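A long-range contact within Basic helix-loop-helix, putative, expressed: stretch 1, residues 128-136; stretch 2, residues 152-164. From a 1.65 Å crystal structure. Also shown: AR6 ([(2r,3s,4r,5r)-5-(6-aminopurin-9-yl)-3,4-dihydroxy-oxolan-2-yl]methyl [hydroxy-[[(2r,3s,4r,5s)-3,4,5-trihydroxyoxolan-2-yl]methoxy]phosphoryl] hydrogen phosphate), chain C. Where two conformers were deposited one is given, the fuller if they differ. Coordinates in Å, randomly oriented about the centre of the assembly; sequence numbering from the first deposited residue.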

# COMPACT_ATOMS: atom_id res chain seq x y z
N ALA A 128 0.83 -4.75 -2.68
CA ALA A 128 -0.16 -5.01 -3.67
C ALA A 128 -0.12 -6.51 -3.98
O ALA A 128 0.65 -6.98 -4.79
CB ALA A 128 0.08 -4.16 -4.90
N ALA A 129 -1.00 -7.21 -3.31
CA ALA A 129 -0.94 -8.66 -3.25
C ALA A 129 -1.66 -9.28 -4.39
O ALA A 129 -2.39 -8.62 -5.14
CB ALA A 129 -1.57 -9.11 -1.91
N ASN A 130 -1.54 -10.62 -4.51
CA ASN A 130 -2.48 -11.41 -5.32
C ASN A 130 -3.47 -12.19 -4.41
O ASN A 130 -3.28 -12.27 -3.20
CB ASN A 130 -1.71 -12.36 -6.25
CG ASN A 130 -0.81 -13.30 -5.50
OD1 ASN A 130 -1.29 -14.14 -4.75
ND2 ASN A 130 0.51 -13.11 -5.63
N TRP A 131 -4.52 -12.73 -5.01
CA TRP A 131 -5.64 -13.21 -4.20
C TRP A 131 -5.28 -14.41 -3.35
O TRP A 131 -5.92 -14.68 -2.36
CB TRP A 131 -6.88 -13.46 -5.06
CG TRP A 131 -6.87 -14.72 -5.94
CD1 TRP A 131 -6.53 -14.80 -7.24
CD2 TRP A 131 -7.36 -16.03 -5.57
NE1 TRP A 131 -6.76 -16.08 -7.71
CE2 TRP A 131 -7.29 -16.84 -6.70
CE3 TRP A 131 -7.91 -16.56 -4.40
CZ2 TRP A 131 -7.64 -18.19 -6.68
CZ3 TRP A 131 -8.26 -17.90 -4.37
CH2 TRP A 131 -8.10 -18.70 -5.51
N ARG A 132 -4.27 -15.15 -3.78
CA ARG A 132 -3.84 -16.35 -3.06
C ARG A 132 -2.78 -16.04 -2.00
O ARG A 132 -2.31 -16.94 -1.28
CB ARG A 132 -3.26 -17.39 -4.07
CG ARG A 132 -4.23 -17.85 -5.15
CD ARG A 132 -3.55 -18.98 -6.00
NE ARG A 132 -4.43 -19.51 -7.09
CZ ARG A 132 -4.55 -19.00 -8.34
NH1 ARG A 132 -3.85 -17.92 -8.71
NH2 ARG A 132 -5.38 -19.59 -9.24
N LEU A 133 -2.39 -14.78 -1.90
CA LEU A 133 -1.34 -14.30 -0.96
C LEU A 133 -0.02 -15.05 -1.11
O LEU A 133 0.57 -15.49 -0.12
CB LEU A 133 -1.84 -14.37 0.51
CG LEU A 133 -3.08 -13.53 0.80
CD1 LEU A 133 -3.57 -13.72 2.23
CD2 LEU A 133 -2.78 -12.06 0.59
N LYS A 134 0.39 -15.28 -2.35
CA LYS A 134 1.61 -16.03 -2.62
C LYS A 134 2.74 -15.08 -3.00
O LYS A 134 2.48 -13.98 -3.53
CB LYS A 134 1.39 -17.02 -3.77
CG LYS A 134 0.34 -18.06 -3.50
CD LYS A 134 0.84 -19.09 -2.53
CE LYS A 134 -0.21 -20.17 -2.25
NZ LYS A 134 0.09 -20.85 -0.97
N PRO A 135 3.95 -15.48 -2.76
CA PRO A 135 5.13 -14.73 -3.20
C PRO A 135 5.32 -14.71 -4.68
O PRO A 135 4.59 -15.35 -5.41
CB PRO A 135 6.31 -15.51 -2.59
CG PRO A 135 5.74 -16.54 -1.76
CD PRO A 135 4.33 -16.77 -2.15
N GLY A 136 6.33 -13.96 -5.11
CA GLY A 136 6.69 -13.90 -6.51
C GLY A 136 5.73 -13.05 -7.29
O GLY A 136 5.11 -12.10 -6.75
N LEU A 152 7.63 -13.96 6.29
CA LEU A 152 6.37 -13.29 5.89
C LEU A 152 5.36 -14.29 5.39
O LEU A 152 4.16 -14.21 5.73
CB LEU A 152 6.63 -12.22 4.84
CG LEU A 152 5.35 -11.55 4.34
CD1 LEU A 152 4.64 -10.91 5.51
CD2 LEU A 152 5.71 -10.54 3.25
N GLN A 153 5.81 -15.32 4.67
CA GLN A 153 4.86 -16.37 4.20
C GLN A 153 4.29 -17.16 5.43
O GLN A 153 3.09 -17.38 5.53
CB GLN A 153 5.49 -17.27 3.12
CG GLN A 153 4.48 -18.22 2.54
CD GLN A 153 4.93 -18.88 1.24
OE1 GLN A 153 6.13 -19.08 1.01
NE2 GLN A 153 3.97 -19.17 0.38
N ARG A 154 5.16 -17.51 6.40
CA ARG A 154 4.69 -18.15 7.64
C ARG A 154 3.67 -17.31 8.40
O ARG A 154 2.61 -17.79 8.78
CB ARG A 154 5.88 -18.50 8.55
CG ARG A 154 5.53 -19.33 9.75
CD ARG A 154 6.77 -19.67 10.58
NE ARG A 154 7.28 -18.53 11.35
CZ ARG A 154 8.37 -17.82 11.04
NH1 ARG A 154 8.72 -16.81 11.82
NH2 ARG A 154 9.12 -18.10 9.96
N ALA A 155 3.96 -16.01 8.53
CA ALA A 155 3.10 -15.15 9.28
C ALA A 155 1.79 -14.89 8.56
O ALA A 155 0.71 -14.84 9.20
CB ALA A 155 3.81 -13.85 9.57
N THR A 156 1.86 -14.79 7.25
CA THR A 156 0.66 -14.47 6.47
C THR A 156 -0.33 -15.65 6.53
O THR A 156 -1.55 -15.45 6.74
CB THR A 156 1.03 -14.16 5.02
OG1 THR A 156 1.86 -13.00 4.96
CG2 THR A 156 -0.18 -13.99 4.18
N LYS A 157 0.20 -16.88 6.43
CA LYS A 157 -0.64 -18.09 6.51
C LYS A 157 -1.39 -18.22 7.84
O LYS A 157 -2.46 -18.79 7.89
CB LYS A 157 0.22 -19.35 6.30
CG LYS A 157 0.64 -19.57 4.87
CD LYS A 157 1.19 -20.99 4.72
CE LYS A 157 2.51 -20.99 4.02
NZ LYS A 157 2.35 -20.63 2.60
N GLU A 158 -0.83 -17.67 8.91
CA GLU A 158 -1.52 -17.58 10.20
C GLU A 158 -2.67 -16.57 10.27
O GLU A 158 -3.54 -16.69 11.13
CB GLU A 158 -0.50 -17.32 11.30
CG GLU A 158 0.50 -18.46 11.41
CD GLU A 158 1.78 -18.10 12.17
OE1 GLU A 158 1.96 -16.93 12.56
OE2 GLU A 158 2.62 -19.01 12.35
N CYS A 159 -2.71 -15.60 9.34
CA CYS A 159 -3.74 -14.54 9.36
C CYS A 159 -4.87 -14.82 8.39
O CYS A 159 -6.02 -14.57 8.71
CB CYS A 159 -3.09 -13.20 9.06
SG CYS A 159 -1.91 -12.74 10.35
N ALA A 160 -4.56 -15.23 7.16
CA ALA A 160 -5.58 -15.41 6.16
C ALA A 160 -5.08 -16.34 5.06
O ALA A 160 -3.87 -16.45 4.83
CB ALA A 160 -5.97 -14.06 5.55
N ASP A 161 -6.04 -16.95 4.37
CA ASP A 161 -5.72 -17.85 3.26
C ASP A 161 -6.00 -17.23 1.91
O ASP A 161 -5.52 -17.71 0.90
CB ASP A 161 -6.53 -19.15 3.35
CG ASP A 161 -8.01 -18.93 3.19
OD1 ASP A 161 -8.57 -18.19 4.01
OD2 ASP A 161 -8.64 -19.52 2.26
N THR A 162 -6.83 -16.19 1.86
CA THR A 162 -7.11 -15.55 0.59
C THR A 162 -7.52 -14.13 0.86
O THR A 162 -7.84 -13.78 2.01
CB THR A 162 -8.29 -16.18 -0.21
OG1 THR A 162 -9.51 -16.04 0.54
CG2 THR A 162 -8.09 -17.65 -0.49
N LEU A 163 -7.50 -13.32 -0.20
CA LEU A 163 -8.19 -12.00 -0.22
C LEU A 163 -9.16 -11.95 -1.36
O LEU A 163 -8.91 -12.55 -2.46
CB LEU A 163 -7.17 -10.85 -0.44
CG LEU A 163 -6.32 -10.51 0.76
CD1 LEU A 163 -5.34 -9.37 0.43
CD2 LEU A 163 -7.18 -10.15 1.97
N ARG A 164 -10.23 -11.22 -1.17
CA ARG A 164 -11.09 -10.86 -2.26
C ARG A 164 -10.84 -9.41 -2.62
O ARG A 164 -10.33 -8.64 -1.78
CB ARG A 164 -12.56 -11.13 -1.92
CG ARG A 164 -12.83 -12.64 -1.66
CD ARG A 164 -14.27 -12.93 -1.29
NE ARG A 164 -14.49 -14.34 -0.94
CZ ARG A 164 -15.53 -14.79 -0.23
NH1 ARG A 164 -16.44 -13.95 0.27
NH2 ARG A 164 -15.63 -16.09 0.01
N1 AR6 C . 8.87 -0.05 -4.21
C2 AR6 C . 7.89 0.86 -4.43
N3 AR6 C . 7.00 0.78 -5.39
C4 AR6 C . 7.02 -0.28 -6.26
C5 AR6 C . 7.99 -1.33 -6.10
C6 AR6 C . 8.95 -1.17 -5.00
N6 AR6 C . 9.87 -2.06 -4.74
N7 AR6 C . 7.75 -2.27 -7.13
C8 AR6 C . 6.66 -1.84 -7.80
N9 AR6 C . 6.21 -0.64 -7.28
PA AR6 C . 2.16 -3.81 -8.84
PB AR6 C . -0.80 -4.17 -8.97
C1' AR6 C . 5.02 0.11 -7.64
O1A AR6 C . 2.22 -4.29 -10.31
O1B AR6 C . -0.93 -3.38 -10.25
C1D AR6 C . 1.83 -8.43 -8.14
O1D AR6 C . 3.01 -9.09 -8.54
C2' AR6 C . 4.62 0.16 -9.11
O2' AR6 C . 5.46 1.06 -9.90
O2A AR6 C . 3.10 -4.37 -7.85
O2B AR6 C . -1.80 -4.00 -7.87
C2D AR6 C . 0.88 -9.45 -7.44
O2D AR6 C . 1.41 -10.83 -7.54
C3' AR6 C . 3.17 0.56 -8.99
O3' AR6 C . 3.01 2.00 -8.88
O3A AR6 C . 0.65 -4.00 -8.26
C3D AR6 C . -0.45 -9.29 -8.12
O3D AR6 C . -0.61 -10.48 -8.95
C4' AR6 C . 2.71 -0.12 -7.69
O4' AR6 C . 3.88 -0.55 -7.02
C4D AR6 C . -0.31 -8.02 -8.99
O4D AR6 C . 1.10 -7.80 -9.25
C5' AR6 C . 1.81 -1.30 -7.89
O5' AR6 C . 2.30 -2.18 -8.92
C5D AR6 C . -0.82 -6.74 -8.34
O5D AR6 C . -0.79 -5.74 -9.39
O HOH W 1 -2.94 -18.73 0.68

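The contact joins a tight turn to the end of a helix and the extended chain that follows it. A type I beta turn from Asn-130 to Leu-133, closed by Leu-133 N donating to Asn-130 O at 3.0 Å, makes the bump; the hollow is built by Thr-156 on the helix and by the segment from Ala-160 to Leu-163.

Leu-133 is the knob. With phi and psi of 55° and 43° its backbone is left-handed, and its CA-to-CB bond points toward the other stretch. Leu-133 CD1 settles against Thr-156 CG2 at 3.9 Å, Ala-160 CB at 4.1 Å and Ala-160 O at 3.8 Å, while Leu-133 CD2 meets Leu-163 CD1 at 3.7 Å. Small groups thus line one part of the socket and a leucine closes another. Thr-156 faces Leu-133 with its methyl, while its OG1 donates to Leu-152 O at 2.7 Å and so is satisfied within the helix.

Backbone polarity is settled beside this apolar plug. Leu-163 N donates to Trp-131 O at 3.0 Å with a nearly straight angle of 163°, and Thr-162 CA approaches the same oxygen at 3.3 Å in a CA-H...O contact. The carbonyl oxygens Arg-132 O and Asp-161 O lie 4.0 Å apart; one water donates to both, at 2.7 and 2.8 Å respectively, turning two acceptors into a bridge. The Trp-131 ring presents its edge to Thr-162, CZ3 to CG2 at 3.9 Å.

Toward the helix side, Pro-135 and Gln-153 pack together, and the like-charged Lys-134 NZ and Lys-157 NZ stand 4.2 Å apart on exposed side chains.

Asn-130 braces the knob from behind: Lys-134 N donates to its OD1 at 3.1 Å, and its ND2 donates to Lys-134 O at 3.0 Å and to AR6 O2D at 3.1 Å, tying the turn to the ligand.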